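PDB 3FWK: FMN Adenylyltransferase from Candida glabrata, which catalyses transfer of an adenylyl group from ATP to FMN, the step that makes the cofactor FAD and releases pyrophosphate. Local coordinates for residues Ala38-Thr42 with Pro196-Trp200; Phe118-Phe124 with Pro215-Leu219; Glu232-His238 with Leu299-Ile305. All blocks are in the same frame, centred on the assembly; numbering follows the deposited sequence.

The three contacts tie loops that follow the central sheet to helices and to the C-terminal part of one chain. Contact 1 joins helix 31-50 to the loop between strand 192-194 and helix 202-212; contact 2 joins the start of helix 119-131 to the chain just beyond helix 202-212. These two alternate along the sequence, their centres about 24 Å apart on opposite sides of the chain's centre. Contact 3 comes later, pairing 232-238 with 299-305; its centre is about 25 Å from contact 1, without touching it, and about 17 Å from contact 2, which it touches through Phe118 and Thr233. Helix 31-50 and the C-terminal residues are each joined to chain that follows the sheet.

Contact 1: residues Ala38-Thr42 with Pro196-Trp200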
loop_
_atom_site.group_PDB
_atom_site.type_symbol
_atom_site.label_atom_id
_atom_site.label_comp_id
_atom_site.label_asym_id
_atom_site.label_seq_id
_atom_site.Cartn_x
_atom_site.Cartn_y
_atom_site.Cartn_z
ATOM N N ALA A 38 9.963 6.366 10.721
ATOM C CA ALA A 38 8.561 6.382 10.278
ATOM C C ALA A 38 7.835 5.125 10.773
ATOM O O ALA A 38 6.660 5.214 11.196
ATOM C CB ALA A 38 8.518 6.451 8.766
ATOM N N ILE A 39 8.521 3.984 10.759
ATOM C CA ILE A 39 7.932 2.744 11.318
ATOM C C ILE A 39 7.612 2.889 12.782
ATOM O O ILE A 39 6.535 2.510 13.257
ATOM C CB ILE A 39 8.859 1.533 11.066
ATOM C CG1 ILE A 39 8.953 1.224 9.577
ATOM C CG2 ILE A 39 8.431 0.333 11.902
ATOM C CD1 ILE A 39 10.126 0.291 9.196
ATOM N N ASN A 40 8.556 3.446 13.544
ATOM C CA ASN A 40 8.316 3.629 14.965
ATOM C C ASN A 40 7.119 4.534 15.254
ATOM O O ASN A 40 6.338 4.255 16.154
ATOM C CB ASN A 40 9.586 4.130 15.648
ATOM C CG ASN A 40 10.646 3.050 15.731
ATOM O OD1 ASN A 40 10.328 1.872 15.805
ATOM N ND2 ASN A 40 11.905 3.460 15.709
ATOM N N THR A 41 6.972 5.605 14.473
ATOM C CA THR A 41 5.797 6.451 14.653
ATOM C C THR A 41 4.507 5.700 14.318
ATOM O O THR A 41 3.521 5.780 15.080
ATOM C CB THR A 41 5.898 7.709 13.795
ATOM O OG1 THR A 41 7.013 8.454 14.274
ATOM C CG2 THR A 41 4.654 8.598 13.894
ATOM N N THR A 42 4.504 4.952 13.205
ATOM C CA THR A 42 3.305 4.168 12.852
ATOM C C THR A 42 2.952 3.155 13.948
ATOM O O THR A 42 1.790 2.981 14.302
ATOM C CB THR A 42 3.530 3.499 11.495
ATOM O OG1 THR A 42 3.647 4.502 10.491
ATOM C CG2 THR A 42 2.403 2.504 11.166
ATOM N N PRO A 196 -2.369 6.005 9.895
ATOM C CA PRO A 196 -1.064 5.851 10.552
ATOM C C PRO A 196 0.140 5.988 9.626
ATOM O O PRO A 196 1.266 5.716 10.077
ATOM C CB PRO A 196 -1.145 4.412 11.133
ATOM C CG PRO A 196 -2.573 3.923 10.864
ATOM C CD PRO A 196 -2.966 4.683 9.636
ATOM N N LEU A 197 -0.084 6.327 8.353
ATOM C CA LEU A 197 0.951 6.405 7.334
ATOM C C LEU A 197 1.211 7.842 6.903
ATOM O O LEU A 197 1.983 8.093 5.960
ATOM C CB LEU A 197 0.532 5.571 6.096
ATOM C CG LEU A 197 1.703 4.965 5.326
ATOM C CD1 LEU A 197 2.396 3.834 6.105
ATOM C CD2 LEU A 197 1.235 4.509 3.947
ATOM N N LEU A 198 0.618 8.837 7.587
ATOM C CA LEU A 198 0.597 10.199 7.028
ATOM C C LEU A 198 1.985 10.793 6.849
ATOM O O LEU A 198 2.236 11.513 5.895
ATOM C CB LEU A 198 -0.201 11.135 7.953
ATOM C CG LEU A 198 -1.697 10.859 7.981
ATOM C CD1 LEU A 198 -2.362 11.643 9.125
ATOM C CD2 LEU A 198 -2.329 11.276 6.646
ATOM N N HIS A 199 2.881 10.466 7.788
ATOM C CA HIS A 199 4.243 11.019 7.829
ATOM C C HIS A 199 5.240 10.283 6.919
ATOM O O HIS A 199 6.400 10.683 6.862
ATOM C CB HIS A 199 4.766 10.965 9.262
ATOM C CG HIS A 199 4.684 9.595 9.836
ATOM N ND1 HIS A 199 3.490 9.047 10.232
ATOM C CD2 HIS A 199 5.620 8.632 9.976
ATOM C CE1 HIS A 199 3.705 7.799 10.616
ATOM N NE2 HIS A 199 4.993 7.520 10.470
ATOM N N TRP A 200 4.829 9.201 6.257
ATOM C CA TRP A 200 5.728 8.495 5.357
ATOM C C TRP A 200 5.947 9.302 4.097
ATOM O O TRP A 200 5.014 9.935 3.601
ATOM C CB TRP A 200 5.143 7.108 5.000
ATOM C CG TRP A 200 5.292 6.112 6.073
ATOM C CD1 TRP A 200 4.790 6.183 7.358
ATOM C CD2 TRP A 200 6.052 4.923 6.003
ATOM N NE1 TRP A 200 5.191 5.086 8.087
ATOM C CE2 TRP A 200 5.964 4.297 7.273
ATOM C CE3 TRP A 200 6.786 4.297 4.982
ATOM C CZ2 TRP A 200 6.620 3.100 7.566
ATOM C CZ3 TRP A 200 7.451 3.087 5.283
ATOM C CH2 TRP A 200 7.338 2.496 6.563
#
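Thr42 OG1 is held by two hydrogen bonds to the loop 196-200. Thr42 OG1 donates to Pro196 O at 2.7 Å, arriving nearly along the C=O axis, and accepts a hydrogen bond from Trp200 NE1 at 2.9 Å, which leaves the indole with the hydroxyl oxygen 17° out of the ring plane. With OG1 beside its own backbone N (chi1 -65°), the hydroxyl can reach both partners from the buried flank of the helix. A second grip lies one turn earlier: Ala38 O, already the acceptor for Thr42 N within the helix, also takes His199 NE2 at 2.9 Å. That bond is fairly straight, 166° at the hydrogen, and the carbonyl oxygen lies in the imidazole plane.

The two rings are packed as well as bonded. Ala38 CB makes a CH-pi contact over the five-membered ring of Trp200, 3.7 Å from its centroid, while Leu197 CD1 covers the other face of the indole. Ile39 CG1 comes obliquely to CZ2 and CH2 of the Trp200 six-membered ring, 3.6 Å away. Thr41 CG2 makes a second CH-pi contact over one face of the His199 imidazole, 3.7 Å from the centroid, and Trp200 CD1 lies against the opposite face. Imidazole rotation is therefore fixed by the bond at its edge and by carbon on both faces.

Leu74 and Val73 of helix 69-86 touch Pro196 and Trp200, respectively, and Phe208 of helix 202-212 touches both Ile39 and Trp200. The type I turn from Leu197 to Trp200, docked on helix 31-50, forms part of the beta-alpha connection between strand 192-194 and helix 202-212 in the Rossmann-like fold.

Contact 2: residues Phe118-Phe124 with Pro215-Leu219; sequences FKTLENF and PICEL
The N-terminal turns of helix 119-131, with Phe118 at the N-cap position, pack here against the loop 215-219, extended up to Cys217, that follows helix 202-212 in the Rossmann-like domain. Phe124 carries one end of the contact. Its CG stands opposite the backbone N about CA-CB (chi1 -177°), which lays the ring flat on the peptide between Ile216 and Cys217: Cys217 N lies 3.4 Å above the ring plane, over its centre, and Ile216 C comes within 3.3 Å of Phe124 CE1. Pro215 O approaches the ring at its edge, in plane, 3.4 Å from Phe124 CZ, while accepting a hydrogen bond from Gln72 NE2.

Cys217 adds CB over the ring face in a CH-pi contact, 4.2 Å from the Phe124 centroid. Its sulfur stands farther off and oblique to the ring, a Cys sulfur-aromatic contact, and turns instead to carbon of the helix: Cys217 SG is 3.9 Å from Thr120 CG2 and 4.1 Å from Leu121 CD1. Leu219 completes the other end. Its CG and CD2 meet Thr120 tip to tip, and Leu219 CD1 makes a CH-pi contact over the face of the Phe118 ring, 3.7 Å from Phe118 CG.

The side chains thus meet through carbon and sulfur, with one peptide against the Phe124 ring. The Thr120 hydroxyl is satisfied beyond the contact, by Asp277 OD2 and the backbone N of Ala274. Phe118 stacks edge-to-face with Phe224 and also touches Asp277 and Lys280, which places helix 275-282 beside the start of helix 119-131, while Gln72 of helix 69-86 packs on both Phe124 and Ile216.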
loop_
_atom_site.group_PDB
_atom_site.type_symbol
_atom_site.label_atom_id
_atom_site.label_comp_id
_atom_site.label_asym_id
_atom_site.label_seq_id
_atom_site.Cartn_x
_atom_site.Cartn_y
_atom_site.Cartn_z
ATOM N N PHE A 118 -7.073 -0.539 -13.109
ATOM C CA PHE A 118 -6.202 -1.431 -13.854
ATOM C C PHE A 118 -6.516 -2.890 -13.523
ATOM O O PHE A 118 -6.633 -3.279 -12.346
ATOM C CB PHE A 118 -4.719 -1.207 -13.479
ATOM C CG PHE A 118 -4.080 -0.048 -14.187
ATOM C CD1 PHE A 118 -3.483 -0.224 -15.429
ATOM C CD2 PHE A 118 -4.093 1.223 -13.598
ATOM C CE1 PHE A 118 -2.905 0.830 -16.099
ATOM C CE2 PHE A 118 -3.487 2.303 -14.280
ATOM C CZ PHE A 118 -2.933 2.105 -15.526
ATOM N N LYS A 119 -6.555 -3.734 -14.556
ATOM C CA LYS A 119 -6.767 -5.173 -14.351
ATOM C C LYS A 119 -5.675 -5.756 -13.427
ATOM O O LYS A 119 -5.950 -6.602 -12.585
ATOM C CB LYS A 119 -6.735 -5.901 -15.683
ATOM C CG LYS A 119 -7.017 -7.374 -15.571
ATOM C CD LYS A 119 -8.423 -7.658 -15.006
ATOM C CE LYS A 119 -8.908 -9.065 -15.307
ATOM N NZ LYS A 119 -10.441 -9.087 -15.232
ATOM N N THR A 120 -4.422 -5.328 -13.604
ATOM C CA THR A 120 -3.339 -5.901 -12.802
ATOM C C THR A 120 -3.584 -5.576 -11.322
ATOM O O THR A 120 -3.261 -6.372 -10.440
ATOM C CB THR A 120 -1.983 -5.341 -13.226
ATOM O OG1 THR A 120 -1.705 -5.727 -14.563
ATOM C CG2 THR A 120 -0.871 -5.912 -12.357
ATOM N N LEU A 121 -4.098 -4.368 -11.035
ATOM C CA LEU A 121 -4.414 -4.007 -9.675
ATOM C C LEU A 121 -5.570 -4.859 -9.112
ATOM O O LEU A 121 -5.488 -5.319 -7.972
ATOM C CB LEU A 121 -4.713 -2.514 -9.588
ATOM C CG LEU A 121 -4.782 -1.919 -8.207
ATOM C CD1 LEU A 121 -3.539 -2.208 -7.348
ATOM C CD2 LEU A 121 -4.940 -0.420 -8.360
ATOM N N GLU A 122 -6.650 -5.066 -9.897
ATOM C CA GLU A 122 -7.707 -5.995 -9.463
ATOM C C GLU A 122 -7.125 -7.354 -9.127
ATOM O O GLU A 122 -7.446 -7.959 -8.086
ATOM C CB GLU A 122 -8.784 -6.142 -10.555
ATOM C CG GLU A 122 -9.523 -4.862 -10.930
ATOM C CD GLU A 122 -10.558 -4.417 -9.954
ATOM O OE1 GLU A 122 -10.777 -5.048 -8.901
ATOM O OE2 GLU A 122 -11.226 -3.403 -10.294
ATOM N N ASN A 123 -6.268 -7.878 -10.027
ATOM C CA ASN A 123 -5.653 -9.181 -9.811
ATOM C C ASN A 123 -4.861 -9.162 -8.495
ATOM O O ASN A 123 -4.919 -10.110 -7.707
ATOM C CB ASN A 123 -4.698 -9.531 -10.933
ATOM C CG ASN A 123 -5.366 -9.861 -12.245
ATOM O OD1 ASN A 123 -6.578 -10.117 -12.305
ATOM N ND2 ASN A 123 -4.569 -9.887 -13.314
ATOM N N PHE A 124 -4.104 -8.089 -8.276
ATOM C CA PHE A 124 -3.232 -8.015 -7.120
ATOM C C PHE A 124 -4.026 -7.949 -5.815
ATOM O O PHE A 124 -3.634 -8.545 -4.802
ATOM C CB PHE A 124 -2.331 -6.811 -7.257
ATOM C CG PHE A 124 -1.351 -6.706 -6.118
ATOM C CD1 PHE A 124 -0.330 -7.644 -6.001
ATOM C CD2 PHE A 124 -1.481 -5.730 -5.142
ATOM C CE1 PHE A 124 0.589 -7.587 -4.954
ATOM C CE2 PHE A 124 -0.581 -5.690 -4.047
ATOM C CZ PHE A 124 0.445 -6.631 -3.980
ATOM N N PRO A 215 5.326 -9.892 -2.544
ATOM C CA PRO A 215 4.858 -9.553 -3.900
ATOM C C PRO A 215 4.212 -8.183 -3.852
ATOM O O PRO A 215 3.436 -7.902 -2.940
ATOM C CB PRO A 215 3.780 -10.652 -4.193
ATOM C CG PRO A 215 4.167 -11.793 -3.281
ATOM C CD PRO A 215 4.686 -11.108 -2.012
ATOM N N ILE A 216 4.455 -7.368 -4.856
ATOM C CA ILE A 216 3.806 -6.065 -4.958
ATOM C C ILE A 216 3.088 -5.979 -6.293
ATOM O O ILE A 216 3.275 -6.839 -7.166
ATOM C CB ILE A 216 4.795 -4.901 -4.821
ATOM C CG1 ILE A 216 5.768 -4.871 -5.991
ATOM C CG2 ILE A 216 5.567 -5.027 -3.473
ATOM C CD1 ILE A 216 6.723 -3.676 -5.946
ATOM N N CYS A 217 2.254 -4.945 -6.472
ATOM C CA CYS A 217 1.610 -4.785 -7.773
ATOM C C CYS A 217 2.655 -4.573 -8.854
ATOM O O CYS A 217 3.417 -3.593 -8.793
ATOM C CB CYS A 217 0.647 -3.637 -7.742
ATOM S SG CYS A 217 -0.234 -3.441 -9.342
ATOM N N GLU A 218 2.722 -5.462 -9.848
ATOM C CA GLU A 218 3.870 -5.437 -10.728
ATOM C C GLU A 218 3.835 -4.314 -11.753
ATOM O O GLU A 218 4.813 -4.091 -12.462
ATOM C CB GLU A 218 4.155 -6.834 -11.345
ATOM C CG GLU A 218 4.924 -7.768 -10.396
ATOM C CD GLU A 218 6.359 -7.297 -10.162
ATOM O OE1 GLU A 218 6.679 -6.972 -9.019
ATOM O OE2 GLU A 218 7.149 -7.214 -11.126
ATOM N N LEU A 219 2.755 -3.519 -11.794
ATOM C CA LEU A 219 2.809 -2.293 -12.594
ATOM C C LEU A 219 3.980 -1.377 -12.212
ATOM O O LEU A 219 4.539 -0.706 -13.074
ATOM C CB LEU A 219 1.481 -1.522 -12.514
ATOM C CG LEU A 219 0.316 -2.247 -13.200
ATOM C CD1 LEU A 219 -0.987 -1.499 -12.899
ATOM C CD2 LEU A 219 0.547 -2.427 -14.723
#

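Contact 3: residues Glu232-His238 with Leu299-Ile305; sequences ETLPNPH and LERAGRI
Gly303 fits so closely against Leu234-Asn236 that its CA lies 3.3 Å from Leu234 O and 4.0 Å from Asn236 CA. Gly303 O accepts from Leu234 N at 3.0 Å, in an almost straight bond (178° at the hydrogen). In the conformer described, Arg304 NH1 reaches the same oxygen from the opposite face of the carbonyl plane, and the oxygen lies in the guanidinium plane; a bend at chi2 (-59°) folds the guanidinium back to that carbonyl. In this conformer Thr233 OG1 lies over the centre of one guanidinium face and Arg301 O against the other, while Asn229 O and Ser226 OG bond Thr233 OG1 and Arg304 NH2, respectively.

Beside this, Ile305 N donates to Glu232 O at 2.8 Å, and Arg304 CA makes a CA-H...O contact with the same oxygen. The Ile305 N-Glu232 O and Leu234 N-Gly303 O bonds make a single antiparallel bridge, with Thr233 and Arg304 as its non-hydrogen-bonded pair, and Gly303 just before it is the centre of an inverse gamma turn. The partly exposed Glu232 runs alongside Arg304; in the conformers described this is a nearness of opposite charges only, OE2 of Glu232 lying 4.2 Å from Arg304 NE. Asn236 ties in the type I turn from Leu299 to Ala302: Asn236 ND2 donates to Leu299 O at 2.9 Å, with Ala302 N reaching that oxygen from the opposite face, while OD1 accepts His238 N in an Asx turn.

Toward solvent, side-chain packing takes over at the two ends. Leu299 CD1 makes a CH-pi contact squarely over one face of the exposed His238 imidazole, 3.8 Å from the centroid, and Ala302 CB lies at its edge. At the far end, exposed Ile305 crosses Leu234 with Ile305 CD1 3.9 Å from Leu234 CD1.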
loop_
_atom_site.group_PDB
_atom_site.type_symbol
_atom_site.label_atom_id
_atom_site.label_comp_id
_atom_site.label_asym_id
_atom_site.label_seq_id
_atom_site.Cartn_x
_atom_site.Cartn_y
_atom_site.Cartn_z
ATOM N N GLU A 232 -6.218 7.671 -17.520
ATOM C CA GLU A 232 -5.346 8.840 -17.267
ATOM C C GLU A 232 -3.896 8.431 -17.002
ATOM O O GLU A 232 -3.011 9.259 -17.169
ATOM C CB GLU A 232 -5.823 9.619 -16.028
ATOM C CG GLU A 232 -5.586 8.841 -14.666
ATOM C CD GLU A 232 -6.198 9.487 -13.397
ATOM O OE1 GLU A 232 -6.556 10.704 -13.440
ATOM O OE2 GLU A 232 -6.316 8.769 -12.363
ATOM N N THR A 233 -3.667 7.226 -16.511
ATOM C CA THR A 233 -2.353 6.917 -15.921
ATOM C C THR A 233 -1.386 6.375 -16.929
ATOM O O THR A 233 -1.691 5.461 -17.675
ATOM C CB THR A 233 -2.516 5.893 -14.777
ATOM O OG1 THR A 233 -3.471 6.405 -13.845
ATOM C CG2 THR A 233 -1.221 5.663 -14.066
ATOM N N LEU A 234 -0.176 6.905 -16.917
ATOM C CA LEU A 234 0.914 6.448 -17.782
ATOM C C LEU A 234 2.124 6.141 -16.889
ATOM O O LEU A 234 2.240 6.664 -15.776
ATOM C CB LEU A 234 1.322 7.550 -18.787
ATOM C CG LEU A 234 0.253 7.854 -19.826
ATOM C CD1 LEU A 234 0.615 9.114 -20.587
ATOM C CD2 LEU A 234 0.057 6.659 -20.807
ATOM N N PRO A 235 3.093 5.374 -17.398
ATOM C CA PRO A 235 4.376 5.286 -16.700
ATOM C C PRO A 235 4.954 6.697 -16.552
ATOM O O PRO A 235 4.688 7.586 -17.346
ATOM C CB PRO A 235 5.225 4.403 -17.643
ATOM C CG PRO A 235 4.217 3.590 -18.413
ATOM C CD PRO A 235 3.071 4.563 -18.633
ATOM N N ASN A 236 5.736 6.915 -15.498
ATOM C CA ASN A 236 6.140 8.261 -15.170
ATOM C C ASN A 236 7.171 8.781 -16.165
ATOM O O ASN A 236 8.205 8.161 -16.344
ATOM C CB ASN A 236 6.694 8.260 -13.746
ATOM C CG ASN A 236 6.847 9.656 -13.176
ATOM O OD1 ASN A 236 7.434 10.529 -13.800
ATOM N ND2 ASN A 236 6.320 9.868 -11.979
ATOM N N PRO A 237 6.921 9.955 -16.790
ATOM C CA PRO A 237 7.853 10.405 -17.839
ATOM C C PRO A 237 9.213 10.746 -17.281
ATOM O O PRO A 237 10.203 10.707 -18.018
ATOM C CB PRO A 237 7.145 11.653 -18.424
ATOM C CG PRO A 237 6.267 12.166 -17.266
ATOM C CD PRO A 237 5.768 10.851 -16.630
ATOM N N HIS A 238 9.315 11.047 -15.984
ATOM C CA HIS A 238 10.628 11.284 -15.352
ATOM C C HIS A 238 11.467 10.017 -15.274
ATOM O O HIS A 238 12.668 10.108 -15.007
ATOM C CB HIS A 238 10.444 11.902 -13.970
ATOM C CG HIS A 238 9.778 13.231 -14.017
ATOM N ND1 HIS A 238 10.466 14.401 -14.278
ATOM C CD2 HIS A 238 8.470 13.573 -13.924
ATOM C CE1 HIS A 238 9.605 15.409 -14.312
ATOM N NE2 HIS A 238 8.389 14.934 -14.114
ATOM N N LEU A 299 6.496 14.524 -7.758
ATOM C CA LEU A 299 6.379 13.987 -9.109
ATOM C C LEU A 299 5.684 12.634 -9.153
ATOM O O LEU A 299 5.569 12.020 -10.221
ATOM C CB LEU A 299 7.760 13.855 -9.725
ATOM C CG LEU A 299 8.572 15.153 -9.822
ATOM C CD1 LEU A 299 9.953 14.830 -10.378
ATOM C CD2 LEU A 299 7.876 16.196 -10.665
ATOM N N GLU A 300 5.145 12.188 -8.024
ATOM C CA GLU A 300 4.534 10.884 -7.935
ATOM C C GLU A 300 3.393 10.670 -8.934
ATOM O O GLU A 300 3.236 9.565 -9.458
ATOM C CB GLU A 300 4.069 10.643 -6.495
ATOM C CG GLU A 300 3.559 9.244 -6.217
ATOM C CD GLU A 300 3.305 8.986 -4.744
ATOM O OE1 GLU A 300 3.730 9.795 -3.901
ATOM O OE2 GLU A 300 2.679 7.956 -4.425
ATOM N N ARG A 301 2.615 11.720 -9.190
ATOM C CA ARG A 301 1.479 11.664 -10.085
ATOM C C ARG A 301 1.766 12.330 -11.424
ATOM O O ARG A 301 0.834 12.655 -12.147
ATOM C CB ARG A 301 0.249 12.244 -9.385
ATOM C CG ARG A 301 -0.145 11.379 -8.208
ATOM C CD ARG A 301 -1.204 11.978 -7.301
ATOM N NE ARG A 301 -1.816 10.945 -6.425
ATOM C CZ ARG A 301 -1.309 10.449 -5.275
ATOM N NH1 ARG A 301 -1.997 9.527 -4.608
ATOM N NH2 ARG A 301 -0.143 10.852 -4.778
ATOM N N ALA A 302 3.034 12.412 -11.818
ATOM C CA ALA A 302 3.403 13.019 -13.116
ATOM C C ALA A 302 3.012 12.195 -14.347
ATOM O O ALA A 302 2.911 12.762 -15.432
ATOM C CB ALA A 302 4.854 13.308 -13.162
ATOM N N GLY A 303 2.849 10.895 -14.193
ATOM C CA GLY A 303 2.512 9.948 -15.303
ATOM C C GLY A 303 1.036 10.001 -15.593
ATOM O O GLY A 303 0.315 9.190 -15.044
ATOM N N ARG A 304 0.588 10.994 -16.399
ATOM C CA ARG A 304 -0.853 11.352 -16.691
ATOM C C ARG A 304 -1.190 12.042 -18.035
ATOM O O ARG A 304 -0.741 13.172 -18.355
ATOM C CB ARG A 304 -1.507 12.300 -15.671
ATOM C CG ARG A 304 -1.510 11.879 -14.188
ATOM C CD ARG A 304 -2.203 10.573 -13.958
ATOM N NE ARG A 304 -2.429 10.225 -12.545
ATOM C CZ ARG A 304 -1.686 9.389 -11.798
ATOM N NH1 ARG A 304 -0.514 8.830 -12.248
ATOM N NH2 ARG A 304 -2.117 9.133 -10.551
ATOM N N ILE A 305 -2.128 11.446 -18.740
ATOM C CA ILE A 305 -2.567 11.974 -20.016
ATOM C C ILE A 305 -2.878 13.445 -19.867
ATOM O O ILE A 305 -3.508 13.869 -18.920
ATOM C CB ILE A 305 -3.821 11.211 -20.466
ATOM C CG1 ILE A 305 -3.481 9.757 -20.821
ATOM C CG2 ILE A 305 -4.502 11.929 -21.661
ATOM C CD1 ILE A 305 -2.868 9.571 -22.226
#